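Local coordinates for protein LD10117p (Drosophila melanogaster, PDB 5HJQ) that acts as a GTPase-activating protein for Rab35 to regulate synaptic vesicle protein recycling through endosomes, and binds phosphoinositides through its TBC domain, at residues R179-L184 and V196-T201; G133-M138 and S209-Y214; H163-H168 and W274-L279. All coordinates share one frame; numbering follows the deposited sequence.

Overall arrangement
The all-helical TBC domain is followed here from its N-terminal part. The chain first meets 133-138, at the start of helix 134-143, then the loop 163-168, then 179-184 on helix 171-187. Contact 1 closes the shortest loop, eleven residues between its segments, by bringing 196-201 back against 179-184. Contact 2 closes a loop of 70 residues when 209-214 returns to 133-138, and contact 3 one of 105 when 274-279 reaches 163-168. Contact 1 is nested in both, whereas contacts 2 and 3 cross. Contact 1 lies between them in space: Arg179 forms a salt bridge with Glu210 of contact 2, and Tyr198 and Pro199 pack on the loop of contact 3.

Contact 1: R179-L184 and V196-T201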
loop_
_atom_site.group_PDB
_atom_site.type_symbol
_atom_site.label_atom_id
_atom_site.label_comp_id
_atom_site.label_asym_id
_atom_site.label_seq_id
_atom_site.Cartn_x
_atom_site.Cartn_y
_atom_site.Cartn_z
ATOM N N ARG A 179 3.823 -12.469 14.143
ATOM C CA ARG A 179 4.195 -12.004 15.473
ATOM C C ARG A 179 4.044 -10.492 15.591
ATOM O O ARG A 179 3.586 -9.987 16.616
ATOM C CB ARG A 179 5.629 -12.419 15.816
ATOM C CG ARG A 179 6.096 -11.912 17.171
ATOM C CD ARG A 179 7.204 -12.778 17.750
ATOM N NE ARG A 179 8.448 -12.682 16.991
ATOM C CZ ARG A 179 9.543 -13.381 17.270
ATOM N NH1 ARG A 179 9.545 -14.230 18.288
ATOM N NH2 ARG A 179 10.634 -13.235 16.532
ATOM N N ILE A 180 4.429 -9.772 14.543
ATOM C CA ILE A 180 4.350 -8.315 14.556
ATOM C C ILE A 180 2.907 -7.822 14.672
ATOM O O ILE A 180 2.609 -6.950 15.491
ATOM C CB ILE A 180 4.986 -7.699 13.295
ATOM C CG1 ILE A 180 6.485 -7.992 13.250
ATOM C CG2 ILE A 180 4.757 -6.197 13.267
ATOM C CD1 ILE A 180 7.208 -7.258 12.137
ATOM N N VAL A 181 2.013 -8.381 13.861
ATOM C CA VAL A 181 0.617 -7.948 13.869
ATOM C C VAL A 181 -0.065 -8.327 15.184
ATOM O O VAL A 181 -0.981 -7.639 15.634
ATOM C CB VAL A 181 -0.178 -8.535 12.677
ATOM C CG1 VAL A 181 0.411 -8.059 11.361
ATOM C CG2 VAL A 181 -0.202 -10.054 12.731
ATOM N N ASN A 182 0.393 -9.412 15.804
ATOM C CA ASN A 182 -0.101 -9.798 17.120
ATOM C C ASN A 182 0.287 -8.762 18.160
ATOM O O ASN A 182 -0.530 -8.366 18.991
ATOM C CB ASN A 182 0.436 -11.172 17.524
ATOM C CG ASN A 182 -0.506 -12.301 17.145
ATOM O OD1 ASN A 182 -1.246 -12.814 17.984
ATOM N ND2 ASN A 182 -0.482 -12.692 15.877
ATOM N N VAL A 183 1.543 -8.330 18.102
ATOM C CA VAL A 183 2.052 -7.301 18.998
ATOM C C VAL A 183 1.311 -5.984 18.790
ATOM O O VAL A 183 0.901 -5.335 19.755
ATOM C CB VAL A 183 3.566 -7.077 18.794
ATOM C CG1 VAL A 183 4.025 -5.832 19.533
ATOM C CG2 VAL A 183 4.355 -8.301 19.253
ATOM N N LEU A 184 1.142 -5.597 17.529
ATOM C CA LEU A 184 0.424 -4.373 17.191
ATOM C C LEU A 184 -1.000 -4.408 17.729
ATOM O O LEU A 184 -1.448 -3.454 18.363
ATOM C CB LEU A 184 0.416 -4.155 15.679
ATOM C CG LEU A 184 1.720 -3.548 15.153
ATOM C CD1 LEU A 184 1.716 -3.443 13.640
ATOM C CD2 LEU A 184 1.956 -2.184 15.785
ATOM N N VAL A 196 -5.149 -3.770 5.478
ATOM C CA VAL A 196 -3.942 -3.267 4.830
ATOM C C VAL A 196 -2.682 -3.544 5.650
ATOM O O VAL A 196 -1.581 -3.649 5.107
ATOM C CB VAL A 196 -4.055 -1.747 4.588
ATOM C CG1 VAL A 196 -2.949 -1.266 3.680
ATOM C CG2 VAL A 196 -5.428 -1.396 3.999
ATOM N N LEU A 197 -2.855 -3.664 6.961
ATOM C CA LEU A 197 -1.734 -3.676 7.890
ATOM C C LEU A 197 -0.782 -4.854 7.661
ATOM O O LEU A 197 0.435 -4.675 7.653
ATOM C CB LEU A 197 -2.258 -3.685 9.327
ATOM C CG LEU A 197 -1.295 -3.232 10.424
ATOM C CD1 LEU A 197 -2.058 -2.464 11.504
ATOM C CD2 LEU A 197 -0.544 -4.417 11.021
ATOM N N TYR A 198 -1.334 -6.047 7.466
ATOM C CA TYR A 198 -0.518 -7.241 7.260
ATOM C C TYR A 198 0.289 -7.211 5.948
ATOM O O TYR A 198 1.490 -7.478 5.977
ATOM C CB TYR A 198 -1.389 -8.502 7.319
ATOM C CG TYR A 198 -0.612 -9.791 7.481
ATOM C CD1 TYR A 198 0.056 -10.366 6.407
ATOM C CD2 TYR A 198 -0.555 -10.441 8.706
ATOM C CE1 TYR A 198 0.763 -11.545 6.550
ATOM C CE2 TYR A 198 0.152 -11.617 8.857
ATOM C CZ TYR A 198 0.805 -12.165 7.776
ATOM O OH TYR A 198 1.504 -13.336 7.923
ATOM N N PRO A 199 -0.356 -6.903 4.797
ATOM C CA PRO A 199 0.434 -6.856 3.557
ATOM C C PRO A 199 1.616 -5.887 3.613
ATOM O O PRO A 199 2.669 -6.174 3.042
ATOM C CB PRO A 199 -0.589 -6.393 2.515
ATOM C CG PRO A 199 -1.879 -6.900 3.026
ATOM C CD PRO A 199 -1.796 -6.740 4.515
ATOM N N ILE A 200 1.443 -4.764 4.303
ATOM C CA ILE A 200 2.510 -3.780 4.445
ATOM C C ILE A 200 3.638 -4.330 5.322
ATOM O O ILE A 200 4.821 -4.172 5.005
ATOM C CB ILE A 200 1.980 -2.461 5.039
ATOM C CG1 ILE A 200 1.049 -1.759 4.045
ATOM C CG2 ILE A 200 3.129 -1.536 5.408
ATOM C CD1 ILE A 200 0.536 -0.421 4.541
ATOM N N THR A 201 3.258 -4.979 6.418
ATOM C CA THR A 201 4.209 -5.611 7.325
ATOM C C THR A 201 5.113 -6.575 6.569
ATOM O O THR A 201 6.322 -6.606 6.787
ATOM C CB THR A 201 3.488 -6.372 8.453
ATOM O OG1 THR A 201 2.686 -5.458 9.209
ATOM C CG2 THR A 201 4.493 -7.049 9.380
#
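Val181 and Leu184 on one helix meet Leu197 and Tyr198 on the other in the tight half of this contact. The closest approach is Leu184 CD1 to Leu197 CD2, at 3.6 Å. The same Leu197 methyl also touches Val181 CG1, which is wedged between it and the Tyr198 ring, 3.7 Å from Tyr198 CD2. With chi1 at -62°, Val181 CG1 lies anti to its own carbonyl carbon, and this rotation directs the methyl into that wedge. Towards Ile180 the fit is looser: Ile180 CD1 stands 3.9 Å from Thr201 CG2, and the two side chains run alongside one another with opposed headings. Thr201 OG1 turns back to its own helix and bonds Leu197 O at 2.8 Å, from above the carbonyl plane; Thr201 N reaches that oxygen from the other face. Replacing Thr201 by alanine removes CG2 and OG1, which is likely to leave a gap beside Ile180 CD1 and CG2 and to take the hydroxyl donor from Leu197 O. No hydrogen bond crosses the interface, and on both the tight and the looser side the touching residues, six in all, are buried. The short axes of 179-184 and 197-201 come within 10.3 Å at 133°, nearer antiparallel than perpendicular. Tyr198 OH hydrogen-bonds Asp178 OD1, from the residue just before Arg179. Helix 210-221 packs against both partners, Leu217 touching Ile180 and Thr201, while helix 134-143 flanks 179-184 and helix 274-279 touches 196-201.

Contact 2: G133-M138 and S209-Y214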
loop_
_atom_site.group_PDB
_atom_site.type_symbol
_atom_site.label_atom_id
_atom_site.label_comp_id
_atom_site.label_asym_id
_atom_site.label_seq_id
_atom_site.Cartn_x
_atom_site.Cartn_y
_atom_site.Cartn_z
ATOM N N GLY A 133 14.159 -1.136 23.263
ATOM C CA GLY A 133 13.851 -2.550 23.162
ATOM C C GLY A 133 12.384 -2.826 23.430
ATOM O O GLY A 133 12.000 -3.956 23.740
ATOM N N PHE A 134 11.570 -1.782 23.294
ATOM C CA PHE A 134 10.142 -1.829 23.610
ATOM C C PHE A 134 9.411 -2.982 22.930
ATOM O O PHE A 134 8.537 -3.608 23.532
ATOM C CB PHE A 134 9.482 -0.502 23.227
ATOM C CG PHE A 134 8.066 -0.370 23.699
ATOM C CD1 PHE A 134 7.784 -0.214 25.046
ATOM C CD2 PHE A 134 7.014 -0.389 22.797
ATOM C CE1 PHE A 134 6.480 -0.090 25.486
ATOM C CE2 PHE A 134 5.708 -0.262 23.230
ATOM C CZ PHE A 134 5.440 -0.113 24.577
ATOM N N TYR A 135 9.775 -3.261 21.682
ATOM C CA TYR A 135 9.148 -4.337 20.922
ATOM C C TYR A 135 9.221 -5.680 21.639
ATOM O O TYR A 135 8.210 -6.351 21.828
ATOM C CB TYR A 135 9.792 -4.469 19.541
ATOM C CG TYR A 135 9.197 -5.587 18.715
ATOM C CD1 TYR A 135 7.853 -5.573 18.364
ATOM C CD2 TYR A 135 9.972 -6.663 18.296
ATOM C CE1 TYR A 135 7.295 -6.593 17.614
ATOM C CE2 TYR A 135 9.422 -7.689 17.541
ATOM C CZ TYR A 135 8.080 -7.646 17.204
ATOM O OH TYR A 135 7.515 -8.657 16.458
ATOM N N TRP A 136 10.426 -6.062 22.044
ATOM C CA TRP A 136 10.649 -7.374 22.637
ATOM C C TRP A 136 9.984 -7.514 24.000
ATOM O O TRP A 136 9.625 -8.617 24.412
ATOM C CB TRP A 136 12.147 -7.649 22.729
ATOM C CG TRP A 136 12.764 -7.652 21.375
ATOM C CD1 TRP A 136 13.613 -6.721 20.852
ATOM C CD2 TRP A 136 12.536 -8.615 20.340
ATOM N NE1 TRP A 136 13.944 -7.057 19.561
ATOM C CE2 TRP A 136 13.295 -8.214 19.224
ATOM C CE3 TRP A 136 11.770 -9.781 20.254
ATOM C CZ2 TRP A 136 13.311 -8.942 18.037
ATOM C CZ3 TRP A 136 11.788 -10.502 19.076
ATOM C CH2 TRP A 136 12.556 -10.081 17.983
ATOM N N GLU A 137 9.807 -6.394 24.692
ATOM C CA GLU A 137 8.998 -6.387 25.902
ATOM C C GLU A 137 7.576 -6.823 25.566
ATOM O O GLU A 137 7.008 -7.695 26.225
ATOM C CB GLU A 137 8.989 -5.003 26.544
ATOM C CG GLU A 137 8.225 -4.948 27.853
ATOM C CD GLU A 137 8.794 -5.894 28.894
ATOM O OE1 GLU A 137 10.036 -5.929 29.054
ATOM O OE2 GLU A 137 8.001 -6.613 29.540
ATOM N N MET A 138 7.013 -6.208 24.528
ATOM C CA MET A 138 5.683 -6.560 24.042
ATOM C C MET A 138 5.626 -8.021 23.604
ATOM O O MET A 138 4.682 -8.739 23.934
ATOM C CB MET A 138 5.281 -5.654 22.878
ATOM C CG MET A 138 5.237 -4.168 23.204
ATOM S SD MET A 138 3.875 -3.726 24.299
ATOM C CE MET A 138 4.728 -3.647 25.872
ATOM N N SER A 209 14.831 -5.628 9.517
ATOM C CA SER A 209 14.633 -6.629 10.557
ATOM C C SER A 209 13.214 -6.580 11.107
ATOM O O SER A 209 12.459 -5.649 10.821
ATOM C CB SER A 209 15.639 -6.433 11.692
ATOM O OG SER A 209 15.429 -5.193 12.343
ATOM N N GLU A 210 12.867 -7.586 11.902
ATOM C CA GLU A 210 11.551 -7.685 12.518
ATOM C C GLU A 210 11.224 -6.475 13.383
ATOM O O GLU A 210 10.127 -5.921 13.298
ATOM C CB GLU A 210 11.463 -8.959 13.358
ATOM C CG GLU A 210 10.307 -8.983 14.342
ATOM C CD GLU A 210 10.055 -10.368 14.907
ATOM O OE1 GLU A 210 10.786 -11.306 14.522
ATOM O OE2 GLU A 210 9.128 -10.517 15.733
ATOM N N GLU A 211 12.179 -6.072 14.213
ATOM C CA GLU A 211 11.972 -4.949 15.120
ATOM C C GLU A 211 11.866 -3.627 14.366
ATOM O O GLU A 211 11.072 -2.764 14.733
ATOM C CB GLU A 211 13.095 -4.867 16.155
ATOM C CG GLU A 211 12.899 -3.736 17.151
ATOM C CD GLU A 211 13.940 -3.733 18.248
ATOM O OE1 GLU A 211 14.987 -4.394 18.078
ATOM O OE2 GLU A 211 13.712 -3.063 19.279
ATOM N N GLU A 212 12.668 -3.467 13.319
ATOM C CA GLU A 212 12.615 -2.253 12.512
ATOM C C GLU A 212 11.280 -2.136 11.775
ATOM O O GLU A 212 10.705 -1.050 11.690
ATOM C CB GLU A 212 13.771 -2.216 11.516
ATOM C CG GLU A 212 15.048 -1.646 12.095
ATOM C CD GLU A 212 16.235 -1.793 11.162
ATOM O OE1 GLU A 212 16.450 -2.911 10.646
ATOM O OE2 GLU A 212 16.952 -0.790 10.941
ATOM N N ALA A 213 10.801 -3.258 11.246
ATOM C CA ALA A 213 9.498 -3.310 10.593
ATOM C C ALA A 213 8.413 -2.846 11.549
ATOM O O ALA A 213 7.558 -2.044 11.183
ATOM C CB ALA A 213 9.205 -4.715 10.097
ATOM N N TYR A 214 8.466 -3.342 12.782
ATOM C CA TYR A 214 7.511 -2.938 13.805
ATOM C C TYR A 214 7.516 -1.433 14.025
ATOM O O TYR A 214 6.462 -0.793 14.030
ATOM C CB TYR A 214 7.799 -3.631 15.136
ATOM C CG TYR A 214 7.096 -2.955 16.291
ATOM C CD1 TYR A 214 5.740 -3.157 16.511
ATOM C CD2 TYR A 214 7.778 -2.098 17.149
ATOM C CE1 TYR A 214 5.083 -2.539 17.553
ATOM C CE2 TYR A 214 7.126 -1.471 18.198
ATOM C CZ TYR A 214 5.775 -1.696 18.390
ATOM O OH TYR A 214 5.107 -1.087 19.426
#
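Tyr135 and Glu211 mark the closest backbone approach, their CA atoms 6.5 Å apart where the first turns of two helices cross. The short axes run at 98° to each other, nearly perpendicular. Tyr135 makes the largest share of any residue. Its CG stands anti to the backbone N (chi1 179°), which sends the ring across to Tyr214, where Tyr135 CD1 sits over one face of the Tyr214 ring, 3.4 Å from Tyr214 CG. The two rings form an oblique pair, and Tyr214 CB makes an off-centre CH-pi contact with the Tyr135 ring. Tyr135 OH donates over 2.6 Å to Glu210 OE2, which accepts on its anti lone pair; OE2 lies at the edge of the Tyr135 ring, near its plane, with the carboxylate turned 67° to it. That oxygen is gripped a second time by the salt bridge from Arg179 NE of helix 171-187, and the two donors would probably keep the carboxylate ionised. Trp136 NE1 gives a weaker, bent bond to Glu211 OE1, 3.2 Å long. Tyr214 OH is 3.9 Å from Phe134 CD2, at the edge of the Phe134 ring. Helix 210-221 opens with a capping box: Ser209 OG accepts a weak bond from Glu212 N, and Ser209 N gives a weak one to Glu212 OE1, to which Ser209 OG also donates. This near-perpendicular crossing of helix starts belongs to the all-helical TBC domain.

Contact 3: H163-H168 and W274-L279; sequences HCLPYH and WCWWIL
His163 and Trp276 meet through matching first torsions: each places CG anti to its own carbonyl carbon, His163 with chi1 -64° and Trp276 with chi1 -59°. The imidazole thereby lies flat over the indole in a face-to-face stack, with the His163 ring and the five-membered ring of Trp276 tilted by only 7° and their centroids 3.8 Å apart. His163 CB extends the overlap onto the six-membered ring as a CH-pi contact, 3.4 Å from Trp276 CH2. The indole is sandwiched, since Cys275 SG lies above its opposite face. A weak bond between His163 ND1 and Asp160 OD2 would probably steady the rotation of the imidazole. In the fold, this joins the irregular loop between helices 134-143 and 171-187 to helix 274-279 of the TBC domain, with helix 197-204 lying alongside: Tyr167 packs on Pro199, Ser202 and Ile203 there, and Leu165 O takes a bond from Ser202 OG. Tyr167, whose backbone has a positive phi, points its hydroxyl at the last carbonyl of helix 274-279. Its OH donates to Leu279 O over 2.6 Å, in the carbonyl plane and on a lone pair, and the oxygen sits at the edge of the tyrosine ring. Leu165 CD1 lies between the stack and the hydrogen bond, 4.1 Å from Trp276 CZ3 and 4.3 Å from Leu279 CB.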
loop_
_atom_site.group_PDB
_atom_site.type_symbol
_atom_site.label_atom_id
_atom_site.label_comp_id
_atom_site.label_asym_id
_atom_site.label_seq_id
_atom_site.Cartn_x
_atom_site.Cartn_y
_atom_site.Cartn_z
ATOM N N HIS A 163 -6.554 -11.782 2.955
ATOM C CA HIS A 163 -5.465 -10.955 2.440
ATOM C C HIS A 163 -4.297 -10.780 3.412
ATOM O O HIS A 163 -3.887 -9.658 3.717
ATOM C CB HIS A 163 -6.003 -9.584 2.036
ATOM C CG HIS A 163 -6.991 -9.636 0.913
ATOM N ND1 HIS A 163 -8.348 -9.752 1.122
ATOM C CD2 HIS A 163 -6.818 -9.602 -0.429
ATOM C CE1 HIS A 163 -8.969 -9.778 -0.043
ATOM N NE2 HIS A 163 -8.065 -9.690 -1.000
ATOM N N CYS A 164 -3.759 -11.891 3.897
ATOM C CA CYS A 164 -2.491 -11.852 4.610
ATOM C C CYS A 164 -1.383 -12.133 3.608
ATOM O O CYS A 164 -0.678 -13.137 3.703
ATOM C CB CYS A 164 -2.472 -12.856 5.762
ATOM S SG CYS A 164 -3.678 -12.471 7.054
ATOM N N LEU A 165 -1.261 -11.232 2.637
ATOM C CA LEU A 165 -0.360 -11.400 1.503
ATOM C C LEU A 165 1.097 -11.496 1.938
ATOM O O LEU A 165 1.643 -10.555 2.512
ATOM C CB LEU A 165 -0.541 -10.241 0.523
ATOM C CG LEU A 165 -1.977 -10.050 0.031
ATOM C CD1 LEU A 165 -2.143 -8.713 -0.674
ATOM C CD2 LEU A 165 -2.380 -11.194 -0.887
ATOM N N PRO A 166 1.729 -12.647 1.662
ATOM C CA PRO A 166 3.099 -12.951 2.088
ATOM C C PRO A 166 4.167 -12.532 1.080
ATOM O O PRO A 166 5.323 -12.346 1.469
ATOM C CB PRO A 166 3.070 -14.471 2.234
ATOM C CG PRO A 166 2.121 -14.906 1.158
ATOM C CD PRO A 166 1.088 -13.805 1.014
ATOM N N TYR A 167 3.777 -12.390 -0.185
ATOM C CA TYR A 167 4.709 -12.098 -1.272
ATOM C C TYR A 167 5.863 -13.104 -1.296
ATOM O O TYR A 167 5.632 -14.305 -1.413
ATOM C CB TYR A 167 5.233 -10.664 -1.158
ATOM C CG TYR A 167 4.128 -9.631 -1.113
ATOM C CD1 TYR A 167 3.349 -9.371 -2.234
ATOM C CD2 TYR A 167 3.858 -8.920 0.051
ATOM C CE1 TYR A 167 2.331 -8.434 -2.200
ATOM C CE2 TYR A 167 2.842 -7.979 0.096
ATOM C CZ TYR A 167 2.084 -7.741 -1.035
ATOM O OH TYR A 167 1.076 -6.807 -1.002
ATOM N N HIS A 168 7.095 -12.623 -1.165
ATOM C CA HIS A 168 8.260 -13.496 -1.290
ATOM C C HIS A 168 8.808 -13.969 0.055
ATOM O O HIS A 168 9.881 -14.568 0.113
ATOM C CB HIS A 168 9.367 -12.787 -2.075
ATOM C CG HIS A 168 8.982 -12.435 -3.477
ATOM N ND1 HIS A 168 9.288 -11.219 -4.050
ATOM C CD2 HIS A 168 8.313 -13.136 -4.422
ATOM C CE1 HIS A 168 8.826 -11.188 -5.288
ATOM N NE2 HIS A 168 8.230 -12.340 -5.538
ATOM N N TRP A 274 -10.487 -1.435 -3.898
ATOM C CA TRP A 274 -9.545 -0.598 -4.638
ATOM C C TRP A 274 -8.089 -0.845 -4.238
ATOM O O TRP A 274 -7.207 -0.857 -5.093
ATOM C CB TRP A 274 -9.887 0.886 -4.459
ATOM C CG TRP A 274 -9.559 1.436 -3.104
ATOM C CD1 TRP A 274 -10.345 1.393 -1.990
ATOM C CD2 TRP A 274 -8.356 2.113 -2.718
ATOM N NE1 TRP A 274 -9.710 2.004 -0.937
ATOM C CE2 TRP A 274 -8.486 2.451 -1.356
ATOM C CE3 TRP A 274 -7.180 2.459 -3.391
ATOM C CZ2 TRP A 274 -7.483 3.117 -0.652
ATOM C CZ3 TRP A 274 -6.186 3.126 -2.690
ATOM C CH2 TRP A 274 -6.345 3.448 -1.335
ATOM N N CYS A 275 -7.838 -1.048 -2.948
ATOM C CA CYS A 275 -6.472 -1.232 -2.469
ATOM C C CYS A 275 -5.883 -2.554 -2.940
ATOM O O CYS A 275 -4.669 -2.691 -3.048
ATOM C CB CYS A 275 -6.414 -1.150 -0.939
ATOM S SG CYS A 275 -7.621 -2.166 -0.060
ATOM N N TRP A 276 -6.744 -3.521 -3.242
ATOM C CA TRP A 276 -6.270 -4.851 -3.610
ATOM C C TRP A 276 -5.778 -4.918 -5.050
ATOM O O TRP A 276 -5.071 -5.856 -5.419
ATOM C CB TRP A 276 -7.359 -5.900 -3.374
ATOM C CG TRP A 276 -7.811 -5.956 -1.946
ATOM C CD1 TRP A 276 -9.094 -5.907 -1.493
ATOM C CD2 TRP A 276 -6.977 -6.041 -0.783
ATOM N NE1 TRP A 276 -9.115 -5.970 -0.121
ATOM C CE2 TRP A 276 -7.826 -6.050 0.338
ATOM C CE3 TRP A 276 -5.596 -6.118 -0.582
ATOM C CZ2 TRP A 276 -7.340 -6.131 1.640
ATOM C CZ3 TRP A 276 -5.117 -6.195 0.707
ATOM C CH2 TRP A 276 -5.985 -6.199 1.801
ATOM N N TRP A 277 -6.152 -3.935 -5.862
ATOM C CA TRP A 277 -5.568 -3.805 -7.190
ATOM C C TRP A 277 -4.074 -3.574 -7.035
ATOM O O TRP A 277 -3.257 -4.148 -7.757
ATOM C CB TRP A 277 -6.193 -2.650 -7.969
ATOM C CG TRP A 277 -7.683 -2.682 -8.053
ATOM C CD1 TRP A 277 -8.490 -3.781 -8.006
ATOM C CD2 TRP A 277 -8.549 -1.553 -8.202
ATOM N NE1 TRP A 277 -9.807 -3.406 -8.121
ATOM C CE2 TRP A 277 -9.870 -2.041 -8.235
ATOM C CE3 TRP A 277 -8.336 -0.174 -8.302
ATOM C CZ2 TRP A 277 -10.973 -1.201 -8.368
ATOM C CZ3 TRP A 277 -9.432 0.659 -8.433
ATOM C CH2 TRP A 277 -10.733 0.143 -8.467
ATOM N N ILE A 278 -3.733 -2.720 -6.077
ATOM C CA ILE A 278 -2.351 -2.359 -5.808
ATOM C C ILE A 278 -1.636 -3.456 -5.027
ATOM O O ILE A 278 -0.659 -4.024 -5.505
ATOM C CB ILE A 278 -2.264 -1.031 -5.026
ATOM C CG1 ILE A 278 -2.849 0.114 -5.859
ATOM C CG2 ILE A 278 -0.826 -0.731 -4.631
ATOM C CD1 ILE A 278 -3.020 1.408 -5.096
ATOM N N LEU A 279 -2.142 -3.763 -3.835
ATOM C CA LEU A 279 -1.467 -4.681 -2.918
ATOM C C LEU A 279 -1.515 -6.149 -3.337
ATOM O O LEU A 279 -0.653 -6.933 -2.944
ATOM C CB LEU A 279 -2.056 -4.547 -1.512
ATOM C CG LEU A 279 -1.819 -3.217 -0.793
ATOM C CD1 LEU A 279 -2.489 -3.210 0.574
ATOM C CD2 LEU A 279 -0.321 -2.934 -0.664
#